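Local coordinates for response regulator receiver protein (PDB 5TE9) that probably relays signals in a two-component system, as a CheY-like receiver domain expected to be switched by phosphorylation of an aspartate, at residues A36-L42 against V131-F136; A123-I127 against V139-I143. All blocks are in the same frame, centred on the assembly; numbering follows the deposited sequence.

Contact 1. Residues A36-L42 against V131-F136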
loop_
_atom_site.group_PDB
_atom_site.type_symbol
_atom_site.label_atom_id
_atom_site.label_comp_id
_atom_site.label_asym_id
_atom_site.label_seq_id
_atom_site.Cartn_x
_atom_site.Cartn_y
_atom_site.Cartn_z
ATOM N N ALA A 36 -5.479 -11.381 0.906
ATOM C CA ALA A 36 -5.320 -9.932 1.025
ATOM C C ALA A 36 -4.080 -9.457 0.277
ATOM O O ALA A 36 -4.154 -8.529 -0.535
ATOM C CB ALA A 36 -5.246 -9.524 2.497
ATOM N N PHE A 37 -2.930 -10.091 0.545
ATOM C CA PHE A 37 -1.695 -9.812 -0.188
ATOM C C PHE A 37 -1.872 -10.022 -1.686
ATOM O O PHE A 37 -1.283 -9.299 -2.500
ATOM C CB PHE A 37 -0.568 -10.719 0.314
ATOM C CG PHE A 37 0.073 -10.245 1.572
ATOM C CD1 PHE A 37 -0.689 -9.768 2.626
ATOM C CD2 PHE A 37 1.449 -10.280 1.710
ATOM C CE1 PHE A 37 -0.090 -9.329 3.780
ATOM C CE2 PHE A 37 2.044 -9.842 2.871
ATOM C CZ PHE A 37 1.269 -9.371 3.902
ATOM N N ASP A 38 -2.645 -11.035 -2.066
ATOM C CA ASP A 38 -2.859 -11.330 -3.478
ATOM C C ASP A 38 -3.767 -10.299 -4.141
ATOM O O ASP A 38 -3.401 -9.713 -5.160
ATOM C CB ASP A 38 -3.447 -12.729 -3.626
ATOM C CG ASP A 38 -3.086 -13.365 -4.945
ATOM O OD1 ASP A 38 -1.872 -13.481 -5.214
ATOM O OD2 ASP A 38 -4.003 -13.750 -5.706
ATOM N N TYR A 39 -4.965 -10.087 -3.588
ATOM C CA TYR A 39 -5.941 -9.223 -4.242
ATOM C C TYR A 39 -5.479 -7.769 -4.266
ATOM O O TYR A 39 -5.771 -7.050 -5.222
ATOM C CB TYR A 39 -7.308 -9.316 -3.559
ATOM C CG TYR A 39 -7.903 -10.706 -3.429
ATOM C CD1 TYR A 39 -7.573 -11.725 -4.322
ATOM C CD2 TYR A 39 -8.807 -11.005 -2.407
ATOM C CE1 TYR A 39 -8.126 -12.998 -4.201
ATOM C CE2 TYR A 39 -9.363 -12.278 -2.281
ATOM C CZ TYR A 39 -9.016 -13.264 -3.181
ATOM O OH TYR A 39 -9.560 -14.524 -3.065
ATOM N N TYR A 40 -4.752 -7.313 -3.248
ATOM C CA TYR A 40 -4.319 -5.922 -3.211
ATOM C C TYR A 40 -2.893 -5.727 -3.700
ATOM O O TYR A 40 -2.347 -4.632 -3.556
ATOM C CB TYR A 40 -4.497 -5.354 -1.810
ATOM C CG TYR A 40 -5.960 -5.271 -1.459
ATOM C CD1 TYR A 40 -6.730 -4.197 -1.860
ATOM C CD2 TYR A 40 -6.578 -6.276 -0.768
ATOM C CE1 TYR A 40 -8.068 -4.125 -1.557
ATOM C CE2 TYR A 40 -7.913 -6.218 -0.463
ATOM C CZ TYR A 40 -8.654 -5.141 -0.850
ATOM O OH TYR A 40 -9.992 -5.099 -0.534
ATOM N N LYS A 41 -2.286 -6.752 -4.294
ATOM C CA LYS A 41 -1.049 -6.600 -5.057
ATOM C C LYS A 41 0.105 -6.153 -4.174
ATOM O O LYS A 41 0.851 -5.228 -4.505
ATOM C CB LYS A 41 -1.234 -5.631 -6.230
ATOM C CG LYS A 41 -1.924 -6.227 -7.430
ATOM C CD LYS A 41 -2.917 -5.217 -7.990
ATOM C CE LYS A 41 -2.796 -5.047 -9.484
ATOM N NZ LYS A 41 -1.526 -4.429 -9.890
ATOM N N LEU A 42 0.245 -6.805 -3.027
ATOM C CA LEU A 42 1.439 -6.616 -2.217
ATOM C C LEU A 42 2.548 -7.447 -2.819
ATOM O O LEU A 42 2.382 -8.646 -3.041
ATOM C CB LEU A 42 1.203 -7.027 -0.766
ATOM C CG LEU A 42 0.856 -5.878 0.170
ATOM C CD1 LEU A 42 0.285 -6.451 1.441
ATOM C CD2 LEU A 42 2.090 -5.039 0.458
ATOM N N VAL A 131 -5.605 -10.857 9.869
ATOM C CA VAL A 131 -4.855 -9.799 9.210
ATOM C C VAL A 131 -5.325 -9.778 7.763
ATOM O O VAL A 131 -4.714 -10.352 6.862
ATOM C CB VAL A 131 -3.351 -10.005 9.331
ATOM C CG1 VAL A 131 -2.612 -8.943 8.491
ATOM C CG2 VAL A 131 -2.958 -9.937 10.790
ATOM N N ASP A 132 -6.436 -9.084 7.532
ATOM C CA ASP A 132 -6.816 -8.688 6.187
ATOM C C ASP A 132 -6.004 -7.457 5.786
ATOM O O ASP A 132 -5.134 -6.993 6.521
ATOM C CB ASP A 132 -8.318 -8.430 6.122
ATOM C CG ASP A 132 -8.699 -7.127 6.760
ATOM O OD1 ASP A 132 -9.614 -6.456 6.237
ATOM O OD2 ASP A 132 -8.047 -6.760 7.762
ATOM N N PHE A 133 -6.289 -6.909 4.607
ATOM C CA PHE A 133 -5.465 -5.819 4.093
ATOM C C PHE A 133 -5.612 -4.566 4.946
ATOM O O PHE A 133 -4.633 -3.855 5.179
ATOM C CB PHE A 133 -5.813 -5.525 2.632
ATOM C CG PHE A 133 -4.945 -4.468 2.000
ATOM C CD1 PHE A 133 -3.606 -4.722 1.736
ATOM C CD2 PHE A 133 -5.469 -3.239 1.658
ATOM C CE1 PHE A 133 -2.804 -3.768 1.142
ATOM C CE2 PHE A 133 -4.673 -2.261 1.066
ATOM C CZ PHE A 133 -3.336 -2.534 0.807
ATOM N N THR A 134 -6.820 -4.290 5.432
ATOM C CA THR A 134 -7.018 -3.144 6.314
ATOM C C THR A 134 -6.121 -3.226 7.545
ATOM O O THR A 134 -5.374 -2.286 7.848
ATOM C CB THR A 134 -8.480 -3.044 6.732
ATOM O OG1 THR A 134 -9.267 -2.660 5.605
ATOM C CG2 THR A 134 -8.629 -1.988 7.790
ATOM N N ARG A 135 -6.184 -4.346 8.272
ATOM C CA ARG A 135 -5.364 -4.480 9.466
ATOM C C ARG A 135 -3.890 -4.402 9.104
ATOM O O ARG A 135 -3.107 -3.755 9.805
ATOM C CB ARG A 135 -5.695 -5.781 10.207
ATOM N N PHE A 136 -3.500 -5.006 7.983
ATOM C CA PHE A 136 -2.101 -4.930 7.591
ATOM C C PHE A 136 -1.697 -3.496 7.301
ATOM O O PHE A 136 -0.562 -3.092 7.585
ATOM C CB PHE A 136 -1.829 -5.801 6.379
ATOM C CG PHE A 136 -0.403 -5.752 5.919
ATOM C CD1 PHE A 136 0.572 -6.505 6.553
ATOM C CD2 PHE A 136 -0.035 -4.954 4.859
ATOM C CE1 PHE A 136 1.895 -6.470 6.129
ATOM C CE2 PHE A 136 1.280 -4.919 4.436
ATOM C CZ PHE A 136 2.244 -5.684 5.065
#

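Contact 2. Residues A123-I127 against V139-I143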
loop_
_atom_site.group_PDB
_atom_site.type_symbol
_atom_site.label_atom_id
_atom_site.label_comp_id
_atom_site.label_asym_id
_atom_site.label_seq_id
_atom_site.Cartn_x
_atom_site.Cartn_y
_atom_site.Cartn_z
ATOM N N ALA A 123 3.369 -0.821 22.398
ATOM C CA ALA A 123 1.910 -0.855 22.397
ATOM C C ALA A 123 1.380 -1.008 20.975
ATOM O O ALA A 123 0.339 -1.635 20.742
ATOM C CB ALA A 123 1.349 0.402 23.043
ATOM N N ASN A 124 2.121 -0.433 20.025
ATOM C CA ASN A 124 1.735 -0.476 18.619
ATOM C C ASN A 124 1.925 -1.857 17.993
ATOM O O ASN A 124 1.309 -2.149 16.962
ATOM C CB ASN A 124 2.540 0.569 17.841
ATOM C CG ASN A 124 4.039 0.462 18.095
ATOM O OD1 ASN A 124 4.470 -0.027 19.144
ATOM N ND2 ASN A 124 4.841 0.924 17.137
ATOM N N CYS A 125 2.752 -2.712 18.593
ATOM C CA CYS A 125 3.100 -3.995 18.000
ATOM C C CYS A 125 2.037 -5.060 18.252
ATOM O O CYS A 125 2.365 -6.237 18.394
ATOM C CB CYS A 125 4.454 -4.461 18.538
ATOM S SG CYS A 125 5.811 -3.311 18.198
ATOM N N TYR A 126 0.769 -4.661 18.311
ATOM C CA TYR A 126 -0.346 -5.567 18.548
ATOM C C TYR A 126 -1.482 -5.181 17.619
ATOM O O TYR A 126 -1.805 -3.995 17.498
ATOM C CB TYR A 126 -0.830 -5.502 20.001
ATOM C CG TYR A 126 0.221 -5.884 21.011
ATOM C CD1 TYR A 126 1.118 -4.943 21.495
ATOM C CD2 TYR A 126 0.323 -7.187 21.470
ATOM C CE1 TYR A 126 2.088 -5.287 22.399
ATOM C CE2 TYR A 126 1.287 -7.543 22.377
ATOM C CZ TYR A 126 2.168 -6.587 22.840
ATOM O OH TYR A 126 3.133 -6.945 23.745
ATOM N N ILE A 127 -2.075 -6.173 16.949
ATOM C CA ILE A 127 -3.287 -5.963 16.172
ATOM C C ILE A 127 -4.163 -7.190 16.313
ATOM O O ILE A 127 -3.680 -8.309 16.505
ATOM C CB ILE A 127 -3.053 -5.681 14.673
ATOM C CG1 ILE A 127 -2.418 -6.872 13.990
ATOM C CG2 ILE A 127 -2.231 -4.427 14.442
ATOM C CD1 ILE A 127 -2.822 -6.955 12.548
ATOM N N VAL A 139 -0.966 -2.045 10.614
ATOM C CA VAL A 139 0.362 -2.464 11.061
ATOM C C VAL A 139 1.420 -1.537 10.487
ATOM O O VAL A 139 2.255 -0.984 11.211
ATOM C CB VAL A 139 0.639 -3.925 10.662
ATOM C CG1 VAL A 139 2.090 -4.274 10.942
ATOM C CG2 VAL A 139 -0.260 -4.855 11.418
ATOM N N VAL A 140 1.386 -1.347 9.169
ATOM C CA VAL A 140 2.363 -0.495 8.511
ATOM C C VAL A 140 2.334 0.911 9.117
ATOM O O VAL A 140 3.386 1.517 9.360
ATOM C CB VAL A 140 2.104 -0.500 6.991
ATOM C CG1 VAL A 140 2.834 0.645 6.297
ATOM C CG2 VAL A 140 2.518 -1.865 6.398
ATOM N N ARG A 141 1.136 1.427 9.420
ATOM C CA ARG A 141 1.036 2.749 10.024
ATOM C C ARG A 141 1.699 2.784 11.393
ATOM O O ARG A 141 2.389 3.751 11.730
ATOM C CB ARG A 141 -0.427 3.170 10.144
ATOM C CG ARG A 141 -1.081 3.543 8.842
ATOM C CD ARG A 141 -2.493 4.050 9.075
ATOM N NE ARG A 141 -2.524 5.337 9.760
ATOM C CZ ARG A 141 -2.914 5.499 11.016
ATOM N NH1 ARG A 141 -3.291 4.453 11.726
ATOM N NH2 ARG A 141 -2.931 6.709 11.565
ATOM N N ARG A 142 1.502 1.735 12.196
ATOM C CA ARG A 142 1.956 1.719 13.581
ATOM C C ARG A 142 3.462 1.543 13.715
ATOM O O ARG A 142 3.985 1.683 14.826
ATOM C CB ARG A 142 1.254 0.598 14.352
ATOM C CG ARG A 142 -0.257 0.620 14.265
ATOM C CD ARG A 142 -0.886 0.888 15.590
ATOM N NE ARG A 142 -2.301 0.554 15.621
ATOM C CZ ARG A 142 -2.766 -0.639 15.977
ATOM N NH1 ARG A 142 -1.920 -1.598 16.307
ATOM N NH2 ARG A 142 -4.071 -0.872 16.010
ATOM N N ILE A 143 4.166 1.240 12.630
ATOM C CA ILE A 143 5.579 0.902 12.680
ATOM C C ILE A 143 6.339 1.989 11.949
ATOM O O ILE A 143 6.188 2.148 10.731
ATOM C CB ILE A 143 5.848 -0.485 12.079
ATOM C CG1 ILE A 143 5.198 -1.552 12.963
ATOM C CG2 ILE A 143 7.339 -0.736 11.943
ATOM C CD1 ILE A 143 5.450 -2.939 12.516
#

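Contact 1. Residues A36-L42 against V131-F136
In the CheY-like (βα)5 receiver fold, the first and last helices lie on the same face of the parallel sheet, and here the C-terminal end of helix 27-39 meets the N-terminal end of helix 133-142. Backbones come closest where Ala-36 CA and Phe-133 CA stand 5.1 Å apart; the small Ala-36 permits this, its CB reaching 3.5 Å from Phe-133 N. Two aromatic pairs account for much of the 353 Å² buried between the segments. Tyr-40 and Phe-133 form an offset stack, with planes at 7° and centroids 4.4 Å apart, and Tyr-40 CB adds a CH-pi contact 3.7 Å from the Phe-133 ring centroid. Phe-37 instead turns its edge to the face of Phe-136, with planes at 62° and centroids 4.9 Å apart. Both of these phenylalanines also touch Ile-20 of strand 19-23, which places the T-shaped pair over the sheet. The hydrogen bonds that shape the two helix ends lie within the segments. Lys-41, at positive phi, is the C-prime residue of a Schellman motif, with Leu-42 N bonded to Phe-37 O and Lys-41 N to Asp-38 O; Asp-132 N-caps the other helix, its OD2 accepting from Arg-135 N at 3.1 Å. The Schellman turn brings Leu-42 back toward the phenylalanines: its CD1 lies 4.1 Å from Phe-133 CE1 and 3.5 Å from Phe-136 CE2.

Contact 2. Residues A123-I127 against V139-I143
The last β-strand and the helix after it form the final β-α unit of the receiver fold, the helix packing back on the sheet. Three hydrogen bonds join the loop leading into edge strand 126-128, and the strand's first residue, to the last turn of helix 133-142, so this contact is chiefly polar. The segments are nearest at Asn-124 and Arg-142, whose CA atoms are 5.5 Å apart, and these two residues exchange roles. Asn-124 ND2 donates to Arg-142 O at 2.6 Å with an N-H...O angle of 168°, giving the Arg-142 carbonyl a side-chain donor. In return, the Arg-142 side chain reaches back to the strand and the loop before it: NH1 donates to Tyr-126 O at 2.7 Å and 142°, and weakly to Asn-124 O at 3.3 Å and 148°. Both acceptors lie near the guanidinium plane. Tyr-126 O also receives a weak bond from Arg-117 of helix 110-119, while Arg-142 makes long, weak ion pairs with Glu-113 and Glu-138.

Toward the sheet the contact becomes apolar. Ile-127 CD1 packs 3.5 Å from Val-139 CG2, and both side chains touch Val-104 of neighbouring strand 103-107; Ile-127 CG2 also lies 3.4 Å from Arg-142 NH1. The chemistry thus implies that the positive guanidinium is anchored mainly by neutral main-chain carbonyls, with its acidic neighbours contributing only at longer range.

From the N terminus, helix 27-39 supplies the first segment of contact 1, and the chain then runs through strands 46-49, 71-76 and 103-107 with their intervening helices before reaching 123-127. The path next enters 131-136, closing contact 1 across 88 intervening residues, and continues along helix 133-142 to 139-143, closing contact 2 after only 11. The segments alternate, so the two loops cross rather than nest. Helix 133-142 serves both: its start meets the first helix, its last turn the loop into the edge strand. Their centres are 15 Å apart, yet Arg-135 CB lies 3.9 Å from Ile-127 CD1. Both contacts also reach the second subunit: Tyr-39 O of contact 1 accepts from Arg-141 NE of the second subunit.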